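PDB 3AGK: peptide chain release factor subunit 1 from Aeropyrum pernix, which probably directs the termination of translation in response to the stop codons UAA, UAG and UGA, working as a heterodimer with a GTP-binding partner. Local coordinates for residues A[75-80]-A[106-111]; A[51-56]-A[81-86]; A[8-13]-A[91-96]. All blocks are in the same frame, centred on the assembly; numbering follows the deposited sequence.

Contact 1 (A[75-80]-A[106-111]); sequences LSAAMD and FECFMF
Ala-77 meets two side chains, Phe-106 just before strand 107-111 and Cys-108 on it. Its methyl group points from the helix toward segment 106-111 and gives up more surface here than any other residue of the pair. CB of Ala-77 lies 3.6 Å from CZ of Phe-106. It sits at the edge of that ring, near the ring plane, so the methyl meets ring hydrogens and not the pi face. The same ring also makes a cation-pi contact with Arg-73, one turn earlier on the helix.

CG of Phe-106 stands opposite its backbone N (chi1 177°), which carries the ring out from the chain until CZ reaches the helix. Cys-108, two residues on, faces the same way. Its SG makes an apolar contact with CB of Ala-77 at 4.0 Å. The same SG is in van der Waals contact with the backbone N of Ala-78 at 4.1 Å. No hydrogen bond crosses between the two segments. The small side chain of Ala-77 lets the backbones come close: its CA is 6.8 Å from CA of Cys-108.

SG of Cys-108 is bonded to SG of Cys-97 on the adjoining strand 93-98. The sulfur under the helix is therefore half of a cross-strand disulfide, which restrains its position. Ala-78 adds a small share and turns its methyl to Leu-95 of that same strand. On the other face of strand 107-111, Phe-109 and Phe-111 pack against helix 14-24. Helix 65-82 thus covers one face of the antiparallel sheet, the alpha/beta layering of the N-terminal domain of the eRF1 family.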
loop_
_atom_site.group_PDB
_atom_site.type_symbol
_atom_site.label_atom_id
_atom_site.label_comp_id
_atom_site.label_asym_id
_atom_site.label_seq_id
_atom_site.Cartn_x
_atom_site.Cartn_y
_atom_site.Cartn_z
ATOM N N LEU A 75 -14.936 20.574 -15.725
ATOM C CA LEU A 75 -15.906 21.247 -14.869
ATOM C C LEU A 75 -17.337 21.118 -15.411
ATOM O O LEU A 75 -18.274 20.832 -14.658
ATOM C CB LEU A 75 -15.540 22.727 -14.736
ATOM C CG LEU A 75 -15.045 23.333 -13.420
ATOM C CD1 LEU A 75 -14.707 22.315 -12.377
ATOM C CD2 LEU A 75 -13.865 24.254 -13.680
ATOM N N SER A 76 -17.506 21.339 -16.712
ATOM C CA SER A 76 -18.832 21.253 -17.319
ATOM C C SER A 76 -19.370 19.839 -17.229
ATOM O O SER A 76 -20.566 19.628 -16.993
ATOM C CB SER A 76 -18.795 21.679 -18.777
ATOM O OG SER A 76 -18.227 22.963 -18.862
ATOM N N ALA A 77 -18.476 18.873 -17.415
ATOM C CA ALA A 77 -18.874 17.470 -17.360
ATOM C C ALA A 77 -19.378 17.134 -15.965
ATOM O O ALA A 77 -20.416 16.499 -15.814
ATOM C CB ALA A 77 -17.723 16.569 -17.753
ATOM N N ALA A 78 -18.654 17.587 -14.947
ATOM C CA ALA A 78 -19.065 17.335 -13.571
ATOM C C ALA A 78 -20.412 18.009 -13.246
ATOM O O ALA A 78 -21.290 17.393 -12.614
ATOM C CB ALA A 78 -17.979 17.764 -12.601
ATOM N N MET A 79 -20.584 19.255 -13.694
ATOM C CA MET A 79 -21.874 19.940 -13.531
ATOM C C MET A 79 -23.017 19.191 -14.202
ATOM O O MET A 79 -24.097 19.080 -13.626
ATOM C CB MET A 79 -21.842 21.374 -14.051
ATOM C CG MET A 79 -20.961 22.317 -13.215
ATOM S SD MET A 79 -20.945 24.038 -13.800
ATOM C CE MET A 79 -19.201 24.249 -14.113
ATOM N N ASP A 80 -22.778 18.715 -15.425
ATOM C CA ASP A 80 -23.746 17.887 -16.147
ATOM C C ASP A 80 -24.171 16.709 -15.295
ATOM O O ASP A 80 -25.355 16.418 -15.147
ATOM C CB ASP A 80 -23.117 17.330 -17.425
ATOM C CG ASP A 80 -23.126 18.323 -18.556
ATOM O OD1 ASP A 80 -23.967 19.246 -18.518
ATOM O OD2 ASP A 80 -22.289 18.175 -19.481
ATOM N N PHE A 106 -11.434 10.941 -23.035
ATOM C CA PHE A 106 -12.138 11.725 -22.016
ATOM C C PHE A 106 -13.246 10.938 -21.299
ATOM O O PHE A 106 -14.048 10.246 -21.935
ATOM C CB PHE A 106 -12.730 13.003 -22.619
ATOM C CG PHE A 106 -13.539 13.813 -21.638
ATOM C CD1 PHE A 106 -12.963 14.868 -20.946
ATOM C CD2 PHE A 106 -14.869 13.508 -21.398
ATOM C CE1 PHE A 106 -13.701 15.609 -20.043
ATOM C CE2 PHE A 106 -15.608 14.240 -20.494
ATOM C CZ PHE A 106 -15.023 15.293 -19.816
ATOM N N GLU A 107 -13.300 11.072 -19.974
ATOM C CA GLU A 107 -14.294 10.372 -19.170
ATOM C C GLU A 107 -14.649 11.076 -17.866
ATOM O O GLU A 107 -13.850 11.824 -17.306
ATOM C CB GLU A 107 -13.807 8.962 -18.852
ATOM C CG GLU A 107 -14.378 7.900 -19.756
ATOM C CD GLU A 107 -14.898 6.720 -18.973
ATOM O OE1 GLU A 107 -15.572 6.948 -17.942
ATOM O OE2 GLU A 107 -14.635 5.570 -19.385
ATOM N N CYS A 108 -15.854 10.807 -17.374
ATOM C CA CYS A 108 -16.303 11.341 -16.097
ATOM C C CYS A 108 -16.771 10.221 -15.179
ATOM O O CYS A 108 -17.917 9.792 -15.274
ATOM C CB CYS A 108 -17.449 12.325 -16.315
ATOM S SG CYS A 108 -17.604 13.592 -15.031
ATOM N N PHE A 109 -15.897 9.741 -14.297
ATOM C CA PHE A 109 -16.281 8.678 -13.369
ATOM C C PHE A 109 -17.164 9.263 -12.276
ATOM O O PHE A 109 -16.861 10.325 -11.741
ATOM C CB PHE A 109 -15.050 7.991 -12.762
ATOM C CG PHE A 109 -14.066 7.490 -13.787
ATOM C CD1 PHE A 109 -13.139 8.352 -14.359
ATOM C CD2 PHE A 109 -14.068 6.160 -14.180
ATOM C CE1 PHE A 109 -12.233 7.898 -15.308
ATOM C CE2 PHE A 109 -13.165 5.695 -15.128
ATOM C CZ PHE A 109 -12.246 6.567 -15.692
ATOM N N MET A 110 -18.277 8.600 -11.971
ATOM C CA MET A 110 -19.119 9.059 -10.874
ATOM C C MET A 110 -19.665 7.887 -10.093
ATOM O O MET A 110 -20.178 6.956 -10.674
ATOM C CB MET A 110 -20.273 9.934 -11.363
ATOM C CG MET A 110 -21.024 10.552 -10.179
ATOM S SD MET A 110 -22.423 11.610 -10.579
ATOM C CE MET A 110 -23.385 10.562 -11.658
ATOM N N PHE A 111 -19.558 7.924 -8.771
ATOM C CA PHE A 111 -20.125 6.849 -7.961
ATOM C C PHE A 111 -20.335 7.228 -6.504
ATOM O O PHE A 111 -19.925 8.318 -6.046
ATOM C CB PHE A 111 -19.247 5.600 -8.036
ATOM C CG PHE A 111 -17.850 5.821 -7.551
ATOM C CD1 PHE A 111 -17.493 5.489 -6.253
ATOM C CD2 PHE A 111 -16.893 6.370 -8.391
ATOM C CE1 PHE A 111 -16.209 5.695 -5.794
ATOM C CE2 PHE A 111 -15.596 6.583 -7.941
ATOM C CZ PHE A 111 -15.252 6.241 -6.637
#

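Contact 2 (A[51-56]-A[81-86]); sequences LLRQEY and RLQMLT
Helix 45-58 faces the last turn of helix 65-82, and the nearest CA atoms, those of Leu-52 and Leu-82, are still 10.4 Å apart. At that spacing only side chains bridge the gap. Leu-52 and Leu-82 both point at the opposite segment. The CD1 methyl of Leu-52 meets the CD1 methyl of Leu-82 at 3.8 Å. Each leucine holds CG beside its own backbone N, opposite the carbonyl carbon, with chi1 of -68° in Leu-52 and -66° in Leu-82. The two side chains cross at about a right angle, so the contact is confined to their ends.

Both leucines are buried. Leu-52 also packs on Leu-75 and Met-79 of helix 65-82. Leu-82 reaches Val-48 on helix 45-58 and Leu-93 on the sheet, so it touches the neighbouring helix and the sheet.

The second pair lies at the surface. Arg-53 runs extended from CG to NE, and this length brings its guanidinium over to Gln-83. NH2 of Arg-53 is 4.0 Å from NE2 of Gln-83. Both atoms are nitrogens that carry hydrogens, and the pair is not hydrogen-bonded. The amide approaches the guanidinium obliquely, with the two planes 87° apart. This is loose van der Waals contact between polar groups.

Past Leu-82 the chain leaves the helix through a type I beta turn from Leu-82 to Leu-85, in which N of Leu-85 bonds to O of Leu-82 at 3.1 Å. Gln-83 sits inside this turn. The contact has an apolar inner part and a polar outer part. Through it helix 45-58 packs beside the C-terminal end of helix 65-82, which lies on the sheet through Leu-93, in the alpha/beta N-terminal domain of the eRF1 family.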
loop_
_atom_site.group_PDB
_atom_site.type_symbol
_atom_site.label_atom_id
_atom_site.label_comp_id
_atom_site.label_asym_id
_atom_site.label_seq_id
_atom_site.Cartn_x
_atom_site.Cartn_y
_atom_site.Cartn_z
ATOM N N LEU A 51 -20.087 26.302 -6.149
ATOM C CA LEU A 51 -18.632 26.190 -6.093
ATOM C C LEU A 51 -18.009 25.856 -7.466
ATOM O O LEU A 51 -17.045 26.479 -7.879
ATOM C CB LEU A 51 -18.217 25.159 -5.036
ATOM C CG LEU A 51 -16.708 24.975 -4.814
ATOM C CD1 LEU A 51 -16.413 24.473 -3.401
ATOM C CD2 LEU A 51 -16.118 24.025 -5.853
ATOM N N LEU A 52 -18.557 24.876 -8.174
ATOM C CA LEU A 52 -18.047 24.541 -9.498
ATOM C C LEU A 52 -18.215 25.715 -10.458
ATOM O O LEU A 52 -17.356 25.959 -11.301
ATOM C CB LEU A 52 -18.762 23.307 -10.065
ATOM C CG LEU A 52 -18.488 21.979 -9.370
ATOM C CD1 LEU A 52 -19.250 20.859 -10.045
ATOM C CD2 LEU A 52 -16.986 21.683 -9.338
ATOM N N ARG A 53 -19.334 26.427 -10.334
ATOM C CA ARG A 53 -19.608 27.572 -11.196
ATOM C C ARG A 53 -18.574 28.685 -10.961
ATOM O O ARG A 53 -18.141 29.342 -11.905
ATOM C CB ARG A 53 -21.031 28.094 -10.959
ATOM C CG ARG A 53 -22.070 27.444 -11.871
ATOM C CD ARG A 53 -23.492 27.769 -11.470
ATOM N NE ARG A 53 -24.413 27.013 -12.316
ATOM C CZ ARG A 53 -25.716 26.890 -12.095
ATOM N NH1 ARG A 53 -26.270 27.473 -11.043
ATOM N NH2 ARG A 53 -26.467 26.181 -12.932
ATOM N N GLN A 54 -18.191 28.880 -9.697
ATOM C CA GLN A 54 -17.131 29.830 -9.329
ATOM C C GLN A 54 -15.802 29.407 -9.930
ATOM O O GLN A 54 -15.108 30.198 -10.580
ATOM C CB GLN A 54 -16.953 29.892 -7.820
ATOM C CG GLN A 54 -18.173 30.334 -7.054
ATOM C CD GLN A 54 -17.844 30.625 -5.607
ATOM O OE1 GLN A 54 -18.732 30.761 -4.766
ATOM N NE2 GLN A 54 -16.550 30.729 -5.309
ATOM N N GLU A 55 -15.446 28.150 -9.687
ATOM C CA GLU A 55 -14.243 27.568 -10.256
ATOM C C GLU A 55 -14.230 27.753 -11.772
ATOM O O GLU A 55 -13.179 27.996 -12.361
ATOM C CB GLU A 55 -14.121 26.081 -9.877
ATOM C CG GLU A 55 -13.627 25.862 -8.439
ATOM C CD GLU A 55 -12.398 26.725 -8.127
ATOM O OE1 GLU A 55 -11.410 26.649 -8.891
ATOM O OE2 GLU A 55 -12.424 27.479 -7.133
ATOM N N TYR A 56 -15.398 27.637 -12.397
ATOM C CA TYR A 56 -15.496 27.819 -13.840
ATOM C C TYR A 56 -15.118 29.250 -14.266
ATOM O O TYR A 56 -14.361 29.442 -15.214
ATOM C CB TYR A 56 -16.889 27.425 -14.357
ATOM C CG TYR A 56 -16.937 27.305 -15.861
ATOM C CD1 TYR A 56 -16.704 26.088 -16.489
ATOM C CD2 TYR A 56 -17.173 28.421 -16.658
ATOM C CE1 TYR A 56 -16.727 25.981 -17.865
ATOM C CE2 TYR A 56 -17.194 28.325 -18.028
ATOM C CZ TYR A 56 -16.968 27.109 -18.626
ATOM O OH TYR A 56 -16.999 27.016 -19.994
ATOM N N ARG A 81 -23.170 16.022 -14.758
ATOM C CA ARG A 81 -23.375 14.842 -13.945
ATOM C C ARG A 81 -24.248 15.168 -12.729
ATOM O O ARG A 81 -25.165 14.414 -12.386
ATOM C CB ARG A 81 -22.006 14.304 -13.517
ATOM C CG ARG A 81 -21.704 12.849 -13.878
ATOM C CD ARG A 81 -22.163 12.466 -15.270
ATOM N NE ARG A 81 -21.625 13.351 -16.300
ATOM C CZ ARG A 81 -20.751 12.982 -17.231
ATOM N NH1 ARG A 81 -20.305 11.734 -17.277
ATOM N NH2 ARG A 81 -20.331 13.864 -18.121
ATOM N N LEU A 82 -23.976 16.298 -12.080
ATOM C CA LEU A 82 -24.670 16.635 -10.837
ATOM C C LEU A 82 -26.105 17.062 -11.097
ATOM O O LEU A 82 -26.989 16.862 -10.269
ATOM C CB LEU A 82 -23.940 17.745 -10.066
ATOM C CG LEU A 82 -22.558 17.444 -9.489
ATOM C CD1 LEU A 82 -22.055 18.635 -8.689
ATOM C CD2 LEU A 82 -22.592 16.204 -8.627
ATOM N N GLN A 83 -26.341 17.673 -12.249
ATOM C CA GLN A 83 -27.689 18.103 -12.552
ATOM C C GLN A 83 -28.558 16.912 -12.955
ATOM O O GLN A 83 -29.742 17.070 -13.226
ATOM C CB GLN A 83 -27.691 19.248 -13.576
ATOM C CG GLN A 83 -27.092 20.524 -12.959
ATOM C CD GLN A 83 -27.223 21.769 -13.822
ATOM O OE1 GLN A 83 -26.452 21.975 -14.768
ATOM N NE2 GLN A 83 -28.181 22.626 -13.475
ATOM N N MET A 84 -27.963 15.720 -12.947
ATOM C CA MET A 84 -28.711 14.472 -13.159
ATOM C C MET A 84 -29.337 13.972 -11.872
ATOM O O MET A 84 -30.179 13.084 -11.895
ATOM C CB MET A 84 -27.795 13.361 -13.671
ATOM C CG MET A 84 -27.701 13.236 -15.162
ATOM S SD MET A 84 -26.411 12.055 -15.602
ATOM C CE MET A 84 -26.208 12.453 -17.335
ATOM N N LEU A 85 -28.900 14.523 -10.746
ATOM C CA LEU A 85 -29.320 14.015 -9.456
ATOM C C LEU A 85 -30.164 15.040 -8.732
ATOM O O LEU A 85 -30.162 16.223 -9.076
ATOM C CB LEU A 85 -28.102 13.677 -8.604
ATOM C CG LEU A 85 -26.882 13.086 -9.302
ATOM C CD1 LEU A 85 -25.734 12.962 -8.324
ATOM C CD2 LEU A 85 -27.196 11.732 -9.950
ATOM N N THR A 86 -30.879 14.583 -7.715
ATOM C CA THR A 86 -31.649 15.492 -6.888
ATOM C C THR A 86 -30.910 15.772 -5.587
ATOM O O THR A 86 -30.838 16.917 -5.136
ATOM C CB THR A 86 -33.045 14.945 -6.609
ATOM O OG1 THR A 86 -32.976 13.518 -6.521
ATOM C CG2 THR A 86 -33.981 15.325 -7.747
#

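Contact 3 (A[8-13]-A[91-96]); sequences ERLTIS and NGLVLF
Apolar contact comes first, between Leu-10 and Leu-93. CG of Leu-10 lies 4.4 Å from CD2 of Leu-93. Leu-10 points its side chain at the strand. Leu-93 starts off to one side and reaches back with its branched end. CD1 of Leu-93 continues the chain away from CA (chi2 178°), and CD2 is the branch that meets Leu-10. The touch is light, and the CA atoms of the two residues stay 8.2 Å apart. Leu-93 also packs on Leu-82, Leu-85 and Met-110, so Leu-10 adds to a cluster of apolar side chains from several parts of the domain.

The second contact joins an apolar group to a polar one. The CG2 methyl of Thr-11 is 4.3 Å from ND2 of Asn-91. This is van der Waals contact. ND2 gives a hydrogen bond to O of Pro-113, which helps hold the amide in place beside the methyl.

Hydrogen bonds do not pass directly between the segments. Within 8-13, O of Glu-8 receives two weak bonds, from N and from OG1 of Thr-11, each at 3.3 Å. They close the short 3-10 turn and turn the threonine hydroxyl back on its own chain. Leu-10 and Ile-12 share backbone hydrogen bonds with Ser-112, which lies just after strand 107-111. Gly-92 O also bonds to Ser-112 OG, so this serine links both segments.

Ser-13 then takes the N-cap position of helix 14-24. The contact sets the N-terminal lead-in of that helix beside the start of strand 93-98, and the bonds through Ser-112 hold it there, at one end of the antiparallel sheet of the eRF1 N-terminal domain.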
loop_
_atom_site.group_PDB
_atom_site.type_symbol
_atom_site.label_atom_id
_atom_site.label_comp_id
_atom_site.label_asym_id
_atom_site.label_seq_id
_atom_site.Cartn_x
_atom_site.Cartn_y
_atom_site.Cartn_z
ATOM N N GLU A 8 -29.187 5.845 -4.272
ATOM C CA GLU A 8 -28.448 4.729 -3.696
ATOM C C GLU A 8 -27.908 3.745 -4.751
ATOM O O GLU A 8 -27.054 2.913 -4.435
ATOM C CB GLU A 8 -29.319 4.000 -2.667
ATOM C CG GLU A 8 -28.591 3.649 -1.368
ATOM C CD GLU A 8 -29.468 3.811 -0.127
ATOM O OE1 GLU A 8 -29.256 3.081 0.870
ATOM O OE2 GLU A 8 -30.372 4.674 -0.146
ATOM N N ARG A 9 -28.386 3.852 -5.996
ATOM C CA ARG A 9 -27.955 2.940 -7.062
ATOM C C ARG A 9 -26.520 3.201 -7.517
ATOM O O ARG A 9 -25.914 2.346 -8.163
ATOM C CB ARG A 9 -28.884 3.003 -8.287
ATOM C CG ARG A 9 -30.275 2.412 -8.123
ATOM C CD ARG A 9 -30.990 2.425 -9.480
ATOM N NE ARG A 9 -32.362 1.936 -9.422
ATOM C CZ ARG A 9 -32.765 0.745 -9.867
ATOM N NH1 ARG A 9 -31.901 -0.103 -10.413
ATOM N NH2 ARG A 9 -34.040 0.398 -9.766
ATOM N N LEU A 10 -25.994 4.386 -7.207
ATOM C CA LEU A 10 -24.613 4.750 -7.543
ATOM C C LEU A 10 -23.561 4.037 -6.689
ATOM O O LEU A 10 -22.368 4.101 -6.997
ATOM C CB LEU A 10 -24.381 6.263 -7.384
ATOM C CG LEU A 10 -24.607 7.277 -8.507
ATOM C CD1 LEU A 10 -24.209 6.729 -9.868
ATOM C CD2 LEU A 10 -26.046 7.725 -8.516
ATOM N N THR A 11 -23.984 3.395 -5.602
ATOM C CA THR A 11 -23.028 2.813 -4.652
ATOM C C THR A 11 -22.309 1.571 -5.192
ATOM O O THR A 11 -22.911 0.739 -5.864
ATOM C CB THR A 11 -23.681 2.506 -3.284
ATOM O OG1 THR A 11 -24.349 3.680 -2.804
ATOM C CG2 THR A 11 -22.630 2.089 -2.268
ATOM N N ILE A 12 -21.012 1.477 -4.917
ATOM C CA ILE A 12 -20.207 0.329 -5.315
ATOM C C ILE A 12 -19.531 -0.262 -4.091
ATOM O O ILE A 12 -19.310 0.429 -3.100
ATOM C CB ILE A 12 -19.117 0.713 -6.335
ATOM C CG1 ILE A 12 -18.103 1.666 -5.700
ATOM C CG2 ILE A 12 -19.738 1.305 -7.614
ATOM C CD1 ILE A 12 -16.994 2.110 -6.638
ATOM N N SER A 13 -19.201 -1.543 -4.160
ATOM C CA SER A 13 -18.578 -2.232 -3.043
ATOM C C SER A 13 -17.094 -1.916 -2.995
ATOM O O SER A 13 -16.554 -1.307 -3.912
ATOM C CB SER A 13 -18.744 -3.734 -3.214
ATOM O OG SER A 13 -18.109 -4.154 -4.410
ATOM N N ASN A 91 -23.995 7.774 1.040
ATOM C CA ASN A 91 -22.564 7.681 1.305
ATOM C C ASN A 91 -21.786 8.776 0.594
ATOM O O ASN A 91 -20.554 8.749 0.569
ATOM C CB ASN A 91 -22.017 6.325 0.875
ATOM C CG ASN A 91 -22.303 5.236 1.881
ATOM O OD1 ASN A 91 -22.880 5.488 2.937
ATOM N ND2 ASN A 91 -21.892 4.014 1.560
ATOM N N GLY A 92 -22.511 9.725 0.004
ATOM C CA GLY A 92 -21.902 10.795 -0.767
ATOM C C GLY A 92 -21.630 10.421 -2.217
ATOM O O GLY A 92 -22.035 9.347 -2.694
ATOM N N LEU A 93 -20.940 11.322 -2.916
ATOM C CA LEU A 93 -20.569 11.147 -4.318
ATOM C C LEU A 93 -19.084 11.394 -4.493
ATOM O O LEU A 93 -18.501 12.197 -3.764
ATOM C CB LEU A 93 -21.287 12.181 -5.172
ATOM C CG LEU A 93 -22.650 11.958 -5.788
ATOM C CD1 LEU A 93 -23.029 13.232 -6.514
ATOM C CD2 LEU A 93 -22.590 10.786 -6.751
ATOM N N VAL A 94 -18.468 10.736 -5.471
ATOM C CA VAL A 94 -17.148 11.163 -5.926
ATOM C C VAL A 94 -17.076 11.175 -7.458
ATOM O O VAL A 94 -17.596 10.273 -8.128
ATOM C CB VAL A 94 -15.979 10.341 -5.313
ATOM C CG1 VAL A 94 -16.391 9.658 -4.012
ATOM C CG2 VAL A 94 -15.456 9.340 -6.300
ATOM N N LEU A 95 -16.453 12.216 -8.001
ATOM C CA LEU A 95 -16.276 12.356 -9.443
ATOM C C LEU A 95 -14.816 12.532 -9.826
ATOM O O LEU A 95 -14.099 13.276 -9.173
ATOM C CB LEU A 95 -17.063 13.560 -9.976
ATOM C CG LEU A 95 -18.580 13.406 -10.144
ATOM C CD1 LEU A 95 -19.289 13.618 -8.808
ATOM C CD2 LEU A 95 -19.129 14.356 -11.204
ATOM N N PHE A 96 -14.386 11.855 -10.888
ATOM C CA PHE A 96 -13.104 12.156 -11.534
ATOM C C PHE A 96 -13.359 12.401 -13.029
ATOM O O PHE A 96 -14.024 11.605 -13.682
ATOM C CB PHE A 96 -12.120 11.004 -11.347
ATOM C CG PHE A 96 -11.866 10.636 -9.901
ATOM C CD1 PHE A 96 -12.555 9.593 -9.300
ATOM C CD2 PHE A 96 -10.924 11.326 -9.148
ATOM C CE1 PHE A 96 -12.315 9.253 -7.969
ATOM C CE2 PHE A 96 -10.678 10.987 -7.824
ATOM C CZ PHE A 96 -11.380 9.946 -7.237
#

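All three contacts lie on the same side of the chain's centre, around the antiparallel sheet 107-111, 93-98, 34-39, 121-125. Contacts 1 and 2 have centres about 9 Å apart and share helix 65-82. Contact 3 is centred about 13 Å from contact 1 and about 16 Å from contact 2. Strands 93-98 and 107-111 are neighbours, so contacts 1 and 3 reach one sheet. Along the chain, contact 2 is nested inside the loop closed by contact 3, while contact 1 crosses both. Contact 2 joins the two helices, contact 1 joins helix 65-82 to the sheet, and contact 3 places the N-terminal lead-in at its end, all within one N-terminal domain.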